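Side-chain contact in mannose recognizing lectin (Marasmius oreades, PDB 4TKC), which binds mannose in pockets on two of its three antiparallel beta sheets, as a fungal lectin of the bulb-type family: residues A[99-104]-A[110-115]. Sequence-based numbering, arbitrary orientation.
Sequences GNLVVY and AVWHTN. With MAN (alpha-D-mannopyranose), chain D.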
ATOM      1  N   GLY A  99     -19.424  -7.096   8.827  1.00 16.97           N
ATOM      2  CA  GLY A  99     -18.630  -8.290   8.637  1.00 17.56           C
ATOM      3  C   GLY A  99     -18.336  -8.584   7.179  1.00 16.26           C
ATOM      4  O   GLY A  99     -17.541  -9.475   6.842  1.00 16.90           O
ATOM      5  N   ASN A 100     -19.078  -7.907   6.321  1.00 16.59           N
ATOM      6  CA  ASN A 100     -18.950  -8.122   4.897  1.00 15.83           C
ATOM      7  C   ASN A 100     -17.726  -7.350   4.373  1.00 15.96           C
ATOM      8  O   ASN A 100     -17.487  -6.211   4.809  1.00 15.93           O
ATOM      9  CB  ASN A 100     -20.194  -7.638   4.153  1.00 16.27           C
ATOM     10  CG  ASN A 100     -20.613  -8.565   3.034  1.00 18.72           C
ATOM     11  OD1 ASN A 100     -19.949  -9.565   2.743  1.00 18.40           O
ATOM     12  ND2 ASN A 100     -21.742  -8.236   2.398  1.00 19.50           N
ATOM     13  N   LEU A 101     -17.035  -7.974   3.428  1.00 15.38           N
ATOM     14  CA  LEU A 101     -15.883  -7.310   2.736  1.00 15.35           C
ATOM     15  C   LEU A 101     -16.405  -7.181   1.301  1.00 17.46           C
ATOM     16  O   LEU A 101     -16.759  -8.185   0.648  1.00 15.96           O
ATOM     17  CB  LEU A 101     -14.675  -8.202   2.829  1.00 16.75           C
ATOM     18  CG  LEU A 101     -13.421  -7.608   2.132  1.00 17.45           C
ATOM     19  CD1 LEU A 101     -12.819  -6.468   2.936  1.00 15.69           C
ATOM     20  CD2 LEU A 101     -12.415  -8.722   1.899  1.00 17.95           C
ATOM     21  N   VAL A 102     -16.410  -5.946   0.795  1.00 15.14           N
ATOM     22  CA  VAL A 102     -17.111  -5.598  -0.404  1.00 13.94           C
ATOM     23  C   VAL A 102     -16.225  -4.788  -1.376  1.00 13.89           C
ATOM     24  O   VAL A 102     -15.604  -3.801  -0.962  1.00 15.30           O
ATOM     25  CB  VAL A 102     -18.403  -4.779  -0.093  1.00 16.10           C
ATOM     26  CG1 VAL A 102     -19.254  -4.613  -1.341  1.00 14.69           C
ATOM     27  CG2 VAL A 102     -19.245  -5.417   1.015  1.00 15.24           C
ATOM     28  N   VAL A 103     -16.239  -5.188  -2.656  1.00 14.33           N
ATOM     29  CA  VAL A 103     -15.701  -4.324  -3.748  1.00 14.74           C
ATOM     30  C   VAL A 103     -16.871  -3.523  -4.290  1.00 15.71           C
ATOM     31  O   VAL A 103     -17.856  -4.101  -4.805  1.00 17.37           O
ATOM     32  CB  VAL A 103     -15.059  -5.104  -4.902  1.00 15.19           C
ATOM     33  CG1 VAL A 103     -14.609  -4.123  -5.979  1.00 16.04           C
ATOM     34  CG2 VAL A 103     -13.874  -5.947  -4.417  1.00 15.07           C
ATOM     35  N   TYR A 104     -16.829  -2.228  -4.057  1.00 15.09           N
ATOM     36  CA  TYR A 104     -17.777  -1.272  -4.571  1.00 16.18           C
ATOM     37  C   TYR A 104     -17.253  -0.581  -5.827  1.00 14.87           C
ATOM     38  O   TYR A 104     -16.088  -0.108  -5.858  1.00 16.41           O
ATOM     39  CB  TYR A 104     -18.082  -0.199  -3.527  1.00 15.89           C
ATOM     40  CG  TYR A 104     -18.985  -0.649  -2.388  1.00 16.12           C
ATOM     41  CD1 TYR A 104     -20.364  -0.862  -2.577  1.00 16.21           C
ATOM     42  CD2 TYR A 104     -18.461  -0.914  -1.146  1.00 14.93           C
ATOM     43  CE1 TYR A 104     -21.157  -1.287  -1.539  1.00 16.72           C
ATOM     44  CE2 TYR A 104     -19.270  -1.295  -0.094  1.00 14.98           C
ATOM     45  CZ  TYR A 104     -20.612  -1.510  -0.309  1.00 17.61           C
ATOM     46  OH  TYR A 104     -21.440  -1.948   0.715  1.00 16.70           O
ATOM     47  N   ALA A 110     -22.221  -2.639  -5.195  1.00 17.11           N
ATOM     48  CA  ALA A 110     -21.451  -3.788  -4.778  1.00 15.25           C
ATOM     49  C   ALA A 110     -21.310  -4.678  -5.994  1.00 18.02           C
ATOM     50  O   ALA A 110     -22.336  -5.088  -6.573  1.00 22.69           O
ATOM     51  CB  ALA A 110     -22.127  -4.531  -3.606  1.00 18.15           C
ATOM     52  N   VAL A 111     -20.068  -4.970  -6.399  1.00 16.88           N
ATOM     53  CA  VAL A 111     -19.812  -5.891  -7.509  1.00 17.44           C
ATOM     54  C   VAL A 111     -19.115  -7.207  -7.107  1.00 15.71           C
ATOM     55  O   VAL A 111     -18.937  -8.114  -7.922  1.00 18.40           O
ATOM     56  CB  VAL A 111     -19.000  -5.204  -8.637  1.00 17.21           C
ATOM     57  CG1 VAL A 111     -19.822  -4.102  -9.260  1.00 18.03           C
ATOM     58  CG2 VAL A 111     -17.654  -4.595  -8.172  1.00 18.04           C
ATOM     59  N   TRP A 112     -18.754  -7.300  -5.839  1.00 16.78           N
ATOM     60  CA  TRP A 112     -18.199  -8.510  -5.263  1.00 17.17           C
ATOM     61  C   TRP A 112     -18.269  -8.383  -3.737  1.00 15.93           C
ATOM     62  O   TRP A 112     -18.184  -7.288  -3.159  1.00 17.89           O
ATOM     63  CB  TRP A 112     -16.749  -8.739  -5.711  1.00 19.84           C
ATOM     64  CG  TRP A 112     -16.113  -9.988  -5.179  1.00 18.14           C
ATOM     65  CD1 TRP A 112     -16.010 -11.179  -5.819  1.00 20.78           C
ATOM     66  CD2 TRP A 112     -15.440 -10.158  -3.913  1.00 18.07           C
ATOM     67  NE1 TRP A 112     -15.375 -12.092  -5.025  1.00 21.05           N
ATOM     68  CE2 TRP A 112     -14.994 -11.487  -3.858  1.00 18.10           C
ATOM     69  CE3 TRP A 112     -15.234  -9.339  -2.799  1.00 16.61           C
ATOM     70  CZ2 TRP A 112     -14.310 -12.000  -2.752  1.00 19.30           C
ATOM     71  CZ3 TRP A 112     -14.577  -9.843  -1.723  1.00 18.73           C
ATOM     72  CH2 TRP A 112     -14.091 -11.156  -1.711  1.00 19.43           C
ATOM     73  N   HIS A 113     -18.529  -9.501  -3.081  1.00 16.85           N
ATOM     74  CA  HIS A 113     -18.503  -9.509  -1.642  1.00 16.31           C
ATOM     75  C   HIS A 113     -18.168 -10.891  -1.107  1.00 16.40           C
ATOM     76  O   HIS A 113     -18.351 -11.935  -1.791  1.00 22.01           O
ATOM     77  CB  HIS A 113     -19.803  -8.917  -1.068  1.00 22.63           C
ATOM     78  CG  HIS A 113     -20.995  -9.822  -1.143  1.00 31.87           C
ATOM     79  ND1 HIS A 113     -21.438 -10.387  -2.322  1.00 60.52           N
ATOM     80  CD2 HIS A 113     -21.867 -10.220  -0.186  1.00 34.61           C
ATOM     81  CE1 HIS A 113     -22.522 -11.112  -2.077  1.00 62.65           C
ATOM     82  NE2 HIS A 113     -22.768 -11.069  -0.782  1.00 71.60           N
ATOM     83  N   THR A 114     -17.740 -10.902   0.145  1.00 16.62           N
ATOM     84  CA  THR A 114     -17.461 -12.152   0.823  1.00 18.68           C
ATOM     85  C   THR A 114     -18.742 -12.901   1.229  1.00 18.08           C
ATOM     86  O   THR A 114     -18.668 -14.072   1.599  1.00 20.42           O
ATOM     87  CB  THR A 114     -16.529 -11.956   2.064  1.00 19.16           C
ATOM     88  OG1 THR A 114     -17.021 -10.917   2.895  1.00 16.70           O
ATOM     89  CG2 THR A 114     -15.077 -11.660   1.625  1.00 17.72           C
ATOM     90  N   ASN A 115     -19.856 -12.176   1.333  1.00 17.56           N
ATOM     91  CA  ASN A 115     -21.118 -12.731   1.843  1.00 18.29           C
ATOM     92  C   ASN A 115     -20.875 -13.190   3.268  1.00 19.13           C
ATOM     93  O   ASN A 115     -21.366 -14.264   3.646  1.00 20.36           O
ATOM     94  CB  ASN A 115     -21.679 -13.892   0.982  1.00 20.77           C
ATOM     95  CG  ASN A 115     -23.060 -14.356   1.466  1.00 27.33           C
ATOM     96  OD1 ASN A 115     -23.863 -13.505   1.844  1.00 29.54           O
ATOM     97  ND2 ASN A 115     -23.331 -15.701   1.518  1.00 32.72           N
TER
HETATM   98  C1  MAN D 203     -25.097  -6.544   2.459  1.00 18.99           C
HETATM   99  C2  MAN D 203     -24.347  -5.417   3.158  1.00 20.18           C
HETATM  100  C3  MAN D 203     -24.126  -4.287   2.157  1.00 18.07           C
HETATM  101  C4  MAN D 203     -23.389  -4.816   0.914  1.00 17.41           C
HETATM  102  C5  MAN D 203     -24.180  -5.977   0.302  1.00 18.32           C
HETATM  103  C6  MAN D 203     -23.413  -6.629  -0.820  1.00 18.97           C
HETATM  104  O1  MAN D 203     -26.409  -6.133   2.134  1.00 22.40           O
HETATM  105  O2  MAN D 203     -23.149  -5.943   3.657  1.00 16.87           O
HETATM  106  O3  MAN D 203     -23.349  -3.291   2.784  1.00 17.98           O
HETATM  107  O4  MAN D 203     -23.233  -3.762  -0.021  1.00 17.45           O
HETATM  108  O5  MAN D 203     -24.463  -6.975   1.284  1.00 18.61           O
HETATM  109  O6  MAN D 203     -24.233  -7.568  -1.482  1.00 24.91           O
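V103 and W112 meet on one face of an antiparallel beta hairpin, CG2 of V103 lying 4.0 Å from CE3 of W112. CG1 of V103 turns to CG2 of V111 instead. Both V111 and W112 face V103, the signature of a classic beta bulge: V103 O takes a nearly straight bond of 2.9 Å from V111 N and a weak one from W112 N. On the other face, CG1 of V102 packs against CB of A110 and sits 3.5 Å above the centre of the Y104 ring, backing two residues of the mannose pocket. CB of A110 itself lies 3.7 Å from mannose C6. Further along, T114 N donates to L101 O in the carbonyl plane, and L101 N returns a bond to OG1 of T114. That hydroxyl is placed by chi1 50°, between its own N and carbonyl carbon, and is also hydrogen-bonded to T116. N100 completes the polar edge: its OD1 accepts from the backbone N of T116, while ND2 bonds O2 of alpha-D-mannose at 3.0 Å and 166°. The amide stands at the edge of the H113 ring, planes 77° apart, and mannose O6 lies 3.7 Å above that ring's centre. At another hydroxyl of the sugar, OH of Y104 shares a 2.7 Å hydrogen bond with O4 and has a second partner in Q96. With D98 and Q96 also bonding mannose, this is the bulb-lectin QxDxNxVxY site; the division of labour within the N100 amide is consistent with the backbone after the second strand, through T116 N, holding it so that ND2 points to O2.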